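Major capsid protein (PDB 5TIP) self-assembles as trimers into the icosahedral, glycosylated capsid shell of a large chlorella virus. Local coordinates at residues V71-T76 and Y86-L91; Q229-G234 and L252-P257. All coordinates share one frame; numbering follows the deposited sequence.

Interaction 1. Residues V71-T76 and Y86-L91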
# COMPACT_ATOMS: atom_id res chain seq x y z
N VAL A 71 -17.82 15.80 -6.44
CA VAL A 71 -18.13 17.22 -6.44
C VAL A 71 -16.89 17.96 -6.92
O VAL A 71 -15.82 17.87 -6.30
CB VAL A 71 -18.56 17.71 -5.05
CG1 VAL A 71 -18.82 19.21 -5.07
CG2 VAL A 71 -19.79 16.95 -4.58
N GLU A 72 -17.02 18.70 -8.02
CA GLU A 72 -15.92 19.47 -8.57
C GLU A 72 -16.00 20.91 -8.08
O GLU A 72 -17.06 21.54 -8.14
CB GLU A 72 -15.94 19.43 -10.10
CG GLU A 72 -15.69 18.05 -10.69
CD GLU A 72 -15.49 18.07 -12.19
OE1 GLU A 72 -15.46 19.17 -12.77
OE2 GLU A 72 -15.38 16.98 -12.79
N PHE A 73 -14.87 21.43 -7.61
CA PHE A 73 -14.73 22.83 -7.24
C PHE A 73 -13.60 23.46 -8.04
O PHE A 73 -12.63 22.80 -8.41
CB PHE A 73 -14.45 23.02 -5.74
CG PHE A 73 -15.62 22.73 -4.85
CD1 PHE A 73 -16.78 23.48 -4.94
CD2 PHE A 73 -15.55 21.73 -3.89
CE1 PHE A 73 -17.86 23.23 -4.11
CE2 PHE A 73 -16.62 21.47 -3.06
CZ PHE A 73 -17.78 22.22 -3.17
N VAL A 74 -13.74 24.76 -8.29
CA VAL A 74 -12.68 25.57 -8.88
C VAL A 74 -12.40 26.72 -7.93
O VAL A 74 -13.27 27.58 -7.71
CB VAL A 74 -13.06 26.08 -10.28
CG1 VAL A 74 -11.95 26.95 -10.83
CG2 VAL A 74 -13.34 24.92 -11.21
N LEU A 75 -11.20 26.75 -7.36
CA LEU A 75 -10.82 27.73 -6.36
C LEU A 75 -9.56 28.46 -6.78
O LEU A 75 -8.72 27.93 -7.52
CB LEU A 75 -10.59 27.07 -4.99
CG LEU A 75 -11.73 26.23 -4.42
CD1 LEU A 75 -11.33 25.61 -3.09
CD2 LEU A 75 -12.97 27.09 -4.25
N THR A 76 -9.43 29.70 -6.30
CA THR A 76 -8.24 30.51 -6.49
C THR A 76 -7.67 30.83 -5.11
O THR A 76 -8.37 31.40 -4.27
CB THR A 76 -8.56 31.80 -7.26
OG1 THR A 76 -9.02 31.47 -8.57
CG2 THR A 76 -7.32 32.68 -7.37
N TYR A 86 -6.32 21.38 2.87
CA TYR A 86 -7.50 20.72 2.33
C TYR A 86 -8.68 21.68 2.15
O TYR A 86 -9.75 21.48 2.73
CB TYR A 86 -7.90 19.55 3.22
CG TYR A 86 -6.88 18.43 3.27
CD1 TYR A 86 -6.92 17.39 2.36
CD2 TYR A 86 -5.88 18.42 4.22
CE1 TYR A 86 -5.99 16.36 2.39
CE2 TYR A 86 -4.94 17.40 4.27
CZ TYR A 86 -5.00 16.38 3.35
OH TYR A 86 -4.07 15.36 3.39
N PRO A 87 -8.50 22.75 1.36
CA PRO A 87 -9.58 23.75 1.26
C PRO A 87 -10.82 23.22 0.56
O PRO A 87 -11.94 23.58 0.96
CB PRO A 87 -8.92 24.88 0.46
CG PRO A 87 -7.88 24.21 -0.35
CD PRO A 87 -7.35 23.09 0.51
N ALA A 88 -10.67 22.38 -0.46
CA ALA A 88 -11.83 21.81 -1.13
C ALA A 88 -12.60 20.86 -0.23
O ALA A 88 -13.82 20.74 -0.34
CB ALA A 88 -11.40 21.10 -2.41
N GLU A 89 -11.89 20.15 0.66
CA GLU A 89 -12.56 19.28 1.61
C GLU A 89 -13.33 20.09 2.64
O GLU A 89 -14.47 19.76 2.98
CB GLU A 89 -11.53 18.37 2.28
CG GLU A 89 -12.07 17.55 3.44
CD GLU A 89 -10.96 16.87 4.21
OE1 GLU A 89 -10.36 15.91 3.68
OE2 GLU A 89 -10.67 17.31 5.34
N GLU A 90 -12.73 21.17 3.15
CA GLU A 90 -13.42 22.02 4.12
C GLU A 90 -14.60 22.75 3.48
O GLU A 90 -15.61 22.98 4.15
CB GLU A 90 -12.45 23.03 4.73
CG GLU A 90 -13.10 23.92 5.78
CD GLU A 90 -12.16 24.99 6.30
OE1 GLU A 90 -11.05 25.13 5.75
OE2 GLU A 90 -12.54 25.69 7.26
N LEU A 91 -14.48 23.12 2.20
CA LEU A 91 -15.55 23.85 1.54
C LEU A 91 -16.85 23.06 1.55
O LEU A 91 -17.93 23.64 1.68
CB LEU A 91 -15.14 24.19 0.10
CG LEU A 91 -16.11 25.05 -0.70
CD1 LEU A 91 -16.32 26.39 -0.01
CD2 LEU A 91 -15.60 25.25 -2.12
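In the N-terminal jelly-roll domain, a short helix covers one sheet: Phe73 and Leu75, from the end of strand 65-76, meet Pro87, Ala88 and Leu91 of helix 87-91. At the centre of the contact is a CH-pi interaction. Methyl CD2 of Leu91 sits over the middle of one face of the Phe73 ring, 3.5 Å from its centroid and 11° off the ring normal, so that all six ring carbons lie within 4.0 Å of it. Chi1 of Leu91 (-176°) sets CG anti to the backbone N, and from there CD2 extends over the ring. The same methyl also meets Leu75 tip to tip, with Leu75 CD2 at 3.9 Å from Leu91 CD2, and thus lies against both Phe73 and Leu75, two residues apart on the strand. The other methyl of Leu75, CD1, lies against the start of the helix, 4.4 Å from Pro87 CB and 4.2 Å from Ala88 N. At the Phe73 ring, CE2 approaches Ala88 O obliquely at 4.0 Å.

Strand and helix axes pass 9.7 Å apart at 119°, and no hydrogen bond joins them; the double jelly roll of this capsid family is held here by apolar packing between a sheet and the helix that leads into strand 92-99. Strand 65-76 is itself fixed by backbone bonds to strands 143-149 and 200-210. Glu89, whose CB is directed away from the strand, forms a salt bridge with Arg113; on the strand, Glu72 forms salt bridges with Arg145 and with Arg328 of a neighbouring subunit.

Interaction 2. Residues Q229-G234 and L252-P257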
# COMPACT_ATOMS: atom_id res chain seq x y z
N GLN A 229 -23.86 3.75 8.03
CA GLN A 229 -24.26 5.11 8.33
C GLN A 229 -23.23 5.75 9.25
O GLN A 229 -22.49 5.06 9.96
CB GLN A 229 -25.64 5.16 9.00
CG GLN A 229 -26.78 4.66 8.15
CD GLN A 229 -28.08 4.65 8.91
OE1 GLN A 229 -28.22 3.96 9.92
NE2 GLN A 229 -29.05 5.44 8.45
N LEU A 230 -23.20 7.07 9.24
CA LEU A 230 -22.38 7.84 10.16
C LEU A 230 -23.28 8.45 11.23
O LEU A 230 -24.36 8.96 10.93
CB LEU A 230 -21.60 8.94 9.44
CG LEU A 230 -20.75 9.82 10.36
CD1 LEU A 230 -19.54 9.05 10.88
CD2 LEU A 230 -20.32 11.09 9.65
N GLN A 231 -22.82 8.40 12.48
CA GLN A 231 -23.52 9.02 13.59
C GLN A 231 -22.63 10.11 14.16
O GLN A 231 -21.45 9.89 14.41
CB GLN A 231 -23.90 8.01 14.67
CG GLN A 231 -24.82 6.91 14.19
CD GLN A 231 -25.23 5.95 15.29
OE1 GLN A 231 -25.96 6.32 16.21
NE2 GLN A 231 -24.74 4.72 15.22
N PHE A 232 -23.21 11.29 14.36
CA PHE A 232 -22.49 12.42 14.93
C PHE A 232 -23.53 13.38 15.50
O PHE A 232 -24.34 13.92 14.74
CB PHE A 232 -21.62 13.11 13.88
CG PHE A 232 -20.93 14.34 14.37
CD1 PHE A 232 -19.87 14.26 15.25
CD2 PHE A 232 -21.34 15.59 13.94
CE1 PHE A 232 -19.23 15.40 15.70
CE2 PHE A 232 -20.71 16.74 14.39
CZ PHE A 232 -19.65 16.64 15.27
N THR A 233 -23.50 13.59 16.81
CA THR A 233 -24.49 14.40 17.50
C THR A 233 -24.00 15.81 17.79
O THR A 233 -24.67 16.55 18.52
CB THR A 233 -24.92 13.72 18.80
OG1 THR A 233 -23.80 13.63 19.68
CG2 THR A 233 -25.45 12.32 18.51
N GLY A 234 -22.87 16.21 17.24
CA GLY A 234 -22.30 17.51 17.51
C GLY A 234 -21.06 17.42 18.38
O GLY A 234 -20.77 16.41 19.02
N LEU A 252 -22.26 8.92 25.63
CA LEU A 252 -22.42 8.67 24.21
C LEU A 252 -23.89 8.46 23.88
O LEU A 252 -24.63 7.87 24.67
CB LEU A 252 -21.59 7.46 23.77
CG LEU A 252 -20.08 7.51 24.01
CD1 LEU A 252 -19.41 6.23 23.52
CD2 LEU A 252 -19.46 8.73 23.35
N ASN A 253 -24.24 8.91 22.71
CA ASN A 253 -25.57 8.79 22.27
C ASN A 253 -25.61 8.21 20.86
O ASN A 253 -25.91 8.87 19.93
CB ASN A 253 -26.27 10.14 22.45
CG ASN A 253 -27.62 10.18 21.85
OD1 ASN A 253 -28.29 9.22 21.76
ND2 ASN A 253 -28.01 11.31 21.44
N PHE A 254 -25.27 6.95 20.77
CA PHE A 254 -25.25 6.20 19.52
C PHE A 254 -26.27 5.07 19.57
O PHE A 254 -26.78 4.72 20.64
CB PHE A 254 -23.85 5.64 19.25
CG PHE A 254 -22.78 6.70 19.15
CD1 PHE A 254 -23.01 7.87 18.43
CD2 PHE A 254 -21.57 6.55 19.80
CE1 PHE A 254 -22.03 8.84 18.35
CE2 PHE A 254 -20.59 7.52 19.72
CZ PHE A 254 -20.82 8.67 18.99
N ASN A 255 -26.57 4.51 18.40
CA ASN A 255 -27.51 3.40 18.28
C ASN A 255 -27.00 2.45 17.21
O ASN A 255 -25.97 2.70 16.57
CB ASN A 255 -28.92 3.89 17.96
CG ASN A 255 -29.52 4.74 19.06
OD1 ASN A 255 -29.70 5.94 18.91
ND2 ASN A 255 -29.85 4.10 20.19
N HIS A 256 -27.72 1.34 17.04
CA HIS A 256 -27.51 0.34 15.99
C HIS A 256 -26.20 -0.42 16.20
O HIS A 256 -25.35 0.01 16.99
CB HIS A 256 -27.51 1.02 14.61
CG HIS A 256 -28.78 1.75 14.31
ND1 HIS A 256 -28.81 3.09 13.97
CD2 HIS A 256 -30.07 1.33 14.28
CE1 HIS A 256 -30.05 3.46 13.76
NE2 HIS A 256 -30.84 2.42 13.94
N PRO A 257 -26.01 -1.56 15.53
CA PRO A 257 -24.71 -2.25 15.59
C PRO A 257 -23.61 -1.38 14.99
O PRO A 257 -23.63 -1.05 13.80
CB PRO A 257 -24.95 -3.52 14.76
CG PRO A 257 -26.42 -3.75 14.85
CD PRO A 257 -27.04 -2.39 14.88
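Gln231 reaches across to the loop 252-257 and grips the backbone of Asn255 with both ends of its amide. Its OE1 accepts from Asn255 N at 2.9 Å, with the donor lying in the carbonyl plane on a lone pair and a C=O...N angle of 120°. Its NE2 donates to Asn255 O at 2.7 Å, the donor tilted 27° from that carbonyl's plane. The two bonds close a ring on a single residue, much as a neighbouring strand would pair with it, and fix the rotation of the amide. The side chain is extended beyond CG (chi2 -178°), which carries CD across the gap. On the way its CB passes Phe254 CD1 at 3.9 Å, while OE1 also lies 3.4 Å from Phe254 CA.

The chains run nearly antiparallel, yet no backbone bond joins them: in this C-terminal jelly roll, strand 223-237 pairs with 412-426, and its link to the loop comes from a side chain, while His256 and Leu252 make backbone bonds to Phe370 and Ala376. Toward the solvent-exposed end, Thr233 CG2 lies 3.8 Å from Asn253 O. Farther out, Gln231 NE2 has a further weak bond to Asn419 OD1. Separately, Gln229 OE1 is bonded to Asn419 and Asn421. Phe254 packs on Ile415, Ala417 and Leu261, and His256 touches Gln13 of a neighbouring subunit.

In the fold
Interaction 1 lies in the N-terminal capsid domain and interaction 2 in the C-terminal one, with centres about 27 Å apart and no direct touch; they share no strand or helix. All touching residues of interaction 1 are buried, and its chemistry is apolar packing without a hydrogen bond, a sheet covered by a short helix. Interaction 2 is only partly buried, with Thr233 and Asn253 exposed, and it relies on polar bonds from a glutamine side chain to loop backbone, across which the two backbones do not pair. Segments 71-76 and 252-257 both also reach a neighbouring subunit, but in interaction 1 through a residue outside the apolar contact.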